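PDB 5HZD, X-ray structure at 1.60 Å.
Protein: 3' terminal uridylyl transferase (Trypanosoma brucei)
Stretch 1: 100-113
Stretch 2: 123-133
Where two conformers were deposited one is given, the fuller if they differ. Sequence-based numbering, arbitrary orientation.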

# COMPACT_ATOMS: atom_id res chain seq x y z
N TRP A 100 -10.12 5.32 -23.07
CA TRP A 100 -10.08 3.89 -23.36
C TRP A 100 -11.44 3.24 -23.06
O TRP A 100 -11.98 2.47 -23.87
N HIS A 101 -12.02 3.59 -21.93
CA HIS A 101 -13.29 3.00 -21.53
C HIS A 101 -14.09 4.03 -20.76
O HIS A 101 -13.79 4.34 -19.62
N ASP A 102 -15.14 4.56 -21.41
CA ASP A 102 -15.81 5.73 -20.85
C ASP A 102 -16.39 5.54 -19.46
O ASP A 102 -16.46 6.50 -18.66
N LYS A 103 -16.77 4.31 -19.14
CA LYS A 103 -17.40 4.07 -17.86
C LYS A 103 -16.41 3.67 -16.75
O LYS A 103 -16.82 3.49 -15.61
N ALA A 104 -15.14 3.54 -17.10
CA ALA A 104 -14.13 3.31 -16.07
C ALA A 104 -13.95 4.51 -15.14
O ALA A 104 -13.98 5.67 -15.58
N ARG A 105 -13.73 4.22 -13.86
CA ARG A 105 -13.42 5.24 -12.87
C ARG A 105 -12.18 4.80 -12.11
O ARG A 105 -11.84 3.62 -12.10
N VAL A 106 -11.49 5.77 -11.52
CA VAL A 106 -10.20 5.50 -10.87
C VAL A 106 -10.38 5.60 -9.36
O VAL A 106 -10.92 6.58 -8.85
N PHE A 107 -9.92 4.57 -8.64
CA PHE A 107 -10.02 4.52 -7.18
C PHE A 107 -8.60 4.48 -6.63
O PHE A 107 -7.81 3.65 -7.07
N ILE A 108 -8.26 5.34 -5.67
CA ILE A 108 -6.96 5.19 -4.98
C ILE A 108 -7.07 4.09 -3.92
O ILE A 108 -8.07 4.01 -3.20
N PHE A 109 -6.04 3.25 -3.81
CA PHE A 109 -5.97 2.35 -2.64
C PHE A 109 -4.56 2.31 -2.12
O PHE A 109 -3.71 3.06 -2.58
N GLY A 110 -4.33 1.47 -1.10
CA GLY A 110 -3.04 1.48 -0.44
C GLY A 110 -2.97 2.34 0.80
O GLY A 110 -3.99 2.60 1.44
N SER A 111 -1.76 2.80 1.13
CA SER A 111 -1.55 3.44 2.43
C SER A 111 -2.26 4.77 2.61
O SER A 111 -2.53 5.17 3.74
N SER A 112 -2.57 5.49 1.52
CA SER A 112 -3.24 6.76 1.72
C SER A 112 -4.66 6.52 2.21
O SER A 112 -5.21 7.37 2.94
N VAL A 113 -5.25 5.37 1.84
CA VAL A 113 -6.53 4.95 2.37
C VAL A 113 -6.33 4.39 3.77
O VAL A 113 -6.94 4.88 4.72
N ASP A 123 4.46 5.15 -2.91
CA ASP A 123 3.73 4.81 -4.14
C ASP A 123 2.21 4.93 -3.93
O ASP A 123 1.70 4.54 -2.89
N ILE A 124 1.50 5.44 -4.94
CA ILE A 124 0.04 5.48 -4.92
C ILE A 124 -0.44 4.32 -5.76
O ILE A 124 0.11 4.09 -6.83
N ASP A 125 -1.41 3.55 -5.26
CA ASP A 125 -2.06 2.53 -6.09
C ASP A 125 -3.34 3.09 -6.70
O ASP A 125 -4.15 3.69 -6.00
N PHE A 126 -3.51 2.87 -8.00
CA PHE A 126 -4.74 3.30 -8.67
C PHE A 126 -5.40 2.06 -9.22
O PHE A 126 -4.76 1.29 -9.95
N ALA A 127 -6.66 1.84 -8.90
CA ALA A 127 -7.45 0.77 -9.51
C ALA A 127 -8.40 1.38 -10.53
O ALA A 127 -9.07 2.36 -10.23
N VAL A 128 -8.48 0.80 -11.71
CA VAL A 128 -9.37 1.31 -12.77
C VAL A 128 -10.49 0.30 -12.96
O VAL A 128 -10.25 -0.82 -13.39
N VAL A 129 -11.73 0.70 -12.65
CA VAL A 129 -12.85 -0.23 -12.59
C VAL A 129 -14.10 0.42 -13.14
O VAL A 129 -14.42 1.59 -12.80
N ASP A 130 -14.81 -0.33 -13.98
CA ASP A 130 -16.17 -0.02 -14.43
C ASP A 130 -17.08 -0.79 -13.50
O ASP A 130 -17.20 -2.02 -13.59
N VAL A 131 -17.73 -0.04 -12.61
CA VAL A 131 -18.53 -0.64 -11.53
C VAL A 131 -19.74 -1.40 -12.07
O VAL A 131 -20.00 -2.52 -11.61
N ASP A 132 -20.46 -0.84 -13.05
CA ASP A 132 -21.56 -1.54 -13.71
C ASP A 132 -21.07 -2.90 -14.23
O ASP A 132 -21.73 -3.93 -14.02
N ALA A 133 -19.93 -2.89 -14.91
CA ALA A 133 -19.42 -4.13 -15.50
C ALA A 133 -19.03 -5.13 -14.42
O ALA A 133 -19.33 -6.33 -14.55

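The strongest polar contacts between the two stretches cluster where the turn before the first strand meets the start of the helix after the second. Lys103, with chi1 m and the rest of its chain t, p, t, reaches across so that its NZ lies 2.6 Å from Asp132 OD2 (chi1 m), forming a salt bridge. Beside it, His101 (chi1 t) presents the edge of its ring to Asp130, and His101 NE2 donates to Asp130 OD2 at 2.7 Å in a nearly linear bond. Asp130, also t, divides its carboxylate between two tasks: while OD2 takes the histidine, Asp130 OD1 accepts from Ala133 N at 3.0 Å and caps the helix. Arg105 (m, m, t) starts on the sheet face of Phe107 but leads away from the second strand; its NH1 instead folds back to Asp102 O and Ala104 O, both at 2.8 Å, bracing the type I turn from His101 to Ala104.

Two waters complete the polar ends. One donates to Lys103 O and Val129 O, each at 3.1 Å from the water oxygen, and accepts from Val131 N at 2.8 Å. At the far end, another links Ser111 OG (2.8 Å) with Asp123 O (2.7 Å) through its oxygen.

Between these ends the strands pair antiparallel, with bonds such as Ala127 N to Phe107 O at 2.8 Å and Phe109 N to Asp125 O at 2.9 Å, so side chains alternate between two faces. On one face, Phe109 takes chi1 p, which brings its ring over the neighbouring strand: Asp125 CB sits over the ring face in a CH-pi contact, 3.5 Å from Phe109 CZ, and Phe109 CE1 meets Ala127 CB at 3.7 Å. On the same face, the Phe107 side chain (m) runs toward Val129 and Val131, its CE1 3.8 Å from Val129 CB and its CZ 3.8 Å from Val131 CG2; Val129 and Val131 are both t. The small Ala127 side chain lies between the two phenylalanines, its CB 4.3 Å from Phe107 CB.

The paired residues of the opposite face, Val106, Ile108, Phe126 and Val128, are all apolar. Phe126 (m) packs against Val106 and Ile108, with Phe126 CD1 3.6 Å from Val106 CG1 and Phe126 CE1 3.7 Å from Ile108 CG1. Val128 (t) continues the layer, its CG1 touching Ala104 CB at 3.8 Å and the edge of the Trp100 ring at CZ3, 4.0 Å away. Beyond Ile108 (m, t), Ile124 (m, m) starts off sideways, but its end comes nearer, leaving Ile108 CG2 and Ile124 CG2 4.2 Å apart and Ile124 CD1 4.2 Å from Ser112 OG.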

# COMPACT_ATOMS: atom_id res chain seq x y z
CB TRP A 100 -8.97 3.27 -22.52
CG TRP A 100 -9.00 1.79 -22.44
CD1 TRP A 100 -8.77 0.90 -23.43
CD2 TRP A 100 -9.30 1.04 -21.26
NE1 TRP A 100 -8.90 -0.39 -22.94
CE2 TRP A 100 -9.22 -0.33 -21.61
CE3 TRP A 100 -9.61 1.39 -19.94
CZ2 TRP A 100 -9.47 -1.36 -20.69
CZ3 TRP A 100 -9.87 0.38 -19.02
CH2 TRP A 100 -9.77 -0.99 -19.41
CB HIS A 101 -13.03 1.78 -20.65
CG HIS A 101 -14.24 0.96 -20.40
ND1 HIS A 101 -14.81 0.17 -21.37
CD2 HIS A 101 -15.01 0.82 -19.30
CE1 HIS A 101 -15.88 -0.43 -20.87
NE2 HIS A 101 -16.02 -0.05 -19.62
CB ASP A 102 -16.91 6.24 -21.79
CG ASP A 102 -17.58 7.48 -21.25
OD1 ASP A 102 -16.88 8.52 -21.15
OD2 ASP A 102 -18.79 7.39 -20.87
CB LYS A 103 -18.46 2.99 -18.00
CG LYS A 103 -19.70 3.51 -18.75
CD LYS A 103 -20.70 2.41 -18.95
CE LYS A 103 -21.35 2.05 -17.63
NZ LYS A 103 -22.49 1.10 -17.82
CB ALA A 104 -12.81 2.98 -16.71
CB ARG A 105 -14.60 5.48 -11.92
CG ARG A 105 -15.85 6.03 -12.64
CD ARG A 105 -15.59 7.40 -13.24
NE ARG A 105 -16.81 7.94 -13.87
CZ ARG A 105 -17.18 7.71 -15.13
NH1 ARG A 105 -16.44 6.96 -15.92
NH2 ARG A 105 -18.32 8.22 -15.59
CB VAL A 106 -9.12 6.51 -11.36
CG1 VAL A 106 -7.76 6.26 -10.63
CG2 VAL A 106 -8.89 6.37 -12.88
CB PHE A 107 -10.67 3.19 -6.77
CG PHE A 107 -12.10 3.01 -7.26
CD1 PHE A 107 -12.35 2.75 -8.61
CD2 PHE A 107 -13.17 3.03 -6.38
CE1 PHE A 107 -13.63 2.57 -9.08
CE2 PHE A 107 -14.47 2.82 -6.84
CZ PHE A 107 -14.71 2.62 -8.19
CB ILE A 108 -6.52 6.48 -4.33
CG1 ILE A 108 -6.16 7.50 -5.41
CG2 ILE A 108 -5.32 6.23 -3.37
CD1 ILE A 108 -5.84 8.91 -4.89
CB PHE A 109 -6.58 0.97 -2.92
CG PHE A 109 -5.83 0.12 -3.92
CD1 PHE A 109 -6.02 0.30 -5.29
CD2 PHE A 109 -4.97 -0.86 -3.49
CE1 PHE A 109 -5.34 -0.53 -6.21
CE2 PHE A 109 -4.26 -1.66 -4.39
CZ PHE A 109 -4.46 -1.49 -5.77
CB SER A 111 -0.06 3.56 2.76
OG SER A 111 0.58 4.51 1.92
CB SER A 112 -3.22 7.63 0.45
OG SER A 112 -3.92 6.99 -0.62
CB VAL A 113 -7.19 3.92 1.46
CG1 VAL A 113 -8.47 3.35 2.12
CG2 VAL A 113 -7.55 4.59 0.16
CB ASP A 123 4.03 3.36 -4.56
CG ASP A 123 5.44 3.16 -5.05
OD1 ASP A 123 6.25 4.11 -5.01
OD2 ASP A 123 5.73 2.01 -5.45
CB ILE A 124 -0.48 6.80 -5.56
CG1 ILE A 124 -0.12 7.99 -4.67
CG2 ILE A 124 -2.00 6.74 -5.85
CD1 ILE A 124 -0.89 8.06 -3.32
CB ASP A 125 -2.43 1.30 -5.26
CG ASP A 125 -1.22 0.46 -4.91
OD1 ASP A 125 -0.74 -0.26 -5.82
OD2 ASP A 125 -0.76 0.53 -3.75
CB PHE A 126 -4.42 4.21 -9.87
CG PHE A 126 -3.90 5.57 -9.52
CD1 PHE A 126 -4.69 6.46 -8.81
CD2 PHE A 126 -2.68 6.00 -10.03
CE1 PHE A 126 -4.24 7.76 -8.53
CE2 PHE A 126 -2.22 7.29 -9.77
CZ PHE A 126 -2.99 8.18 -9.03
CB ALA A 127 -8.29 0.06 -8.44
CB VAL A 128 -8.56 1.43 -14.09
CG1 VAL A 128 -9.47 1.85 -15.27
CG2 VAL A 128 -7.39 2.44 -13.90
CB VAL A 129 -13.17 -0.64 -11.11
CG1 VAL A 129 -14.35 -1.63 -11.07
CG2 VAL A 129 -11.92 -1.24 -10.45
CB ASP A 130 -16.32 -0.51 -15.89
CG ASP A 130 -17.75 -0.39 -16.44
OD1 ASP A 130 -18.74 -0.24 -15.68
OD2 ASP A 130 -17.91 -0.52 -17.69
CB VAL A 131 -18.93 0.42 -10.52
CG1 VAL A 131 -19.94 -0.14 -9.48
CG2 VAL A 131 -17.67 0.92 -9.81
CB ASP A 132 -22.09 -0.74 -14.90
CG ASP A 132 -22.96 0.42 -14.48
OD1 ASP A 132 -23.27 0.52 -13.28
OD2 ASP A 132 -23.36 1.22 -15.37
CB ALA A 133 -18.23 -3.86 -16.41
O HOH W 1 -17.32 2.77 -12.60
O HOH W 2 0.39 5.50 -0.70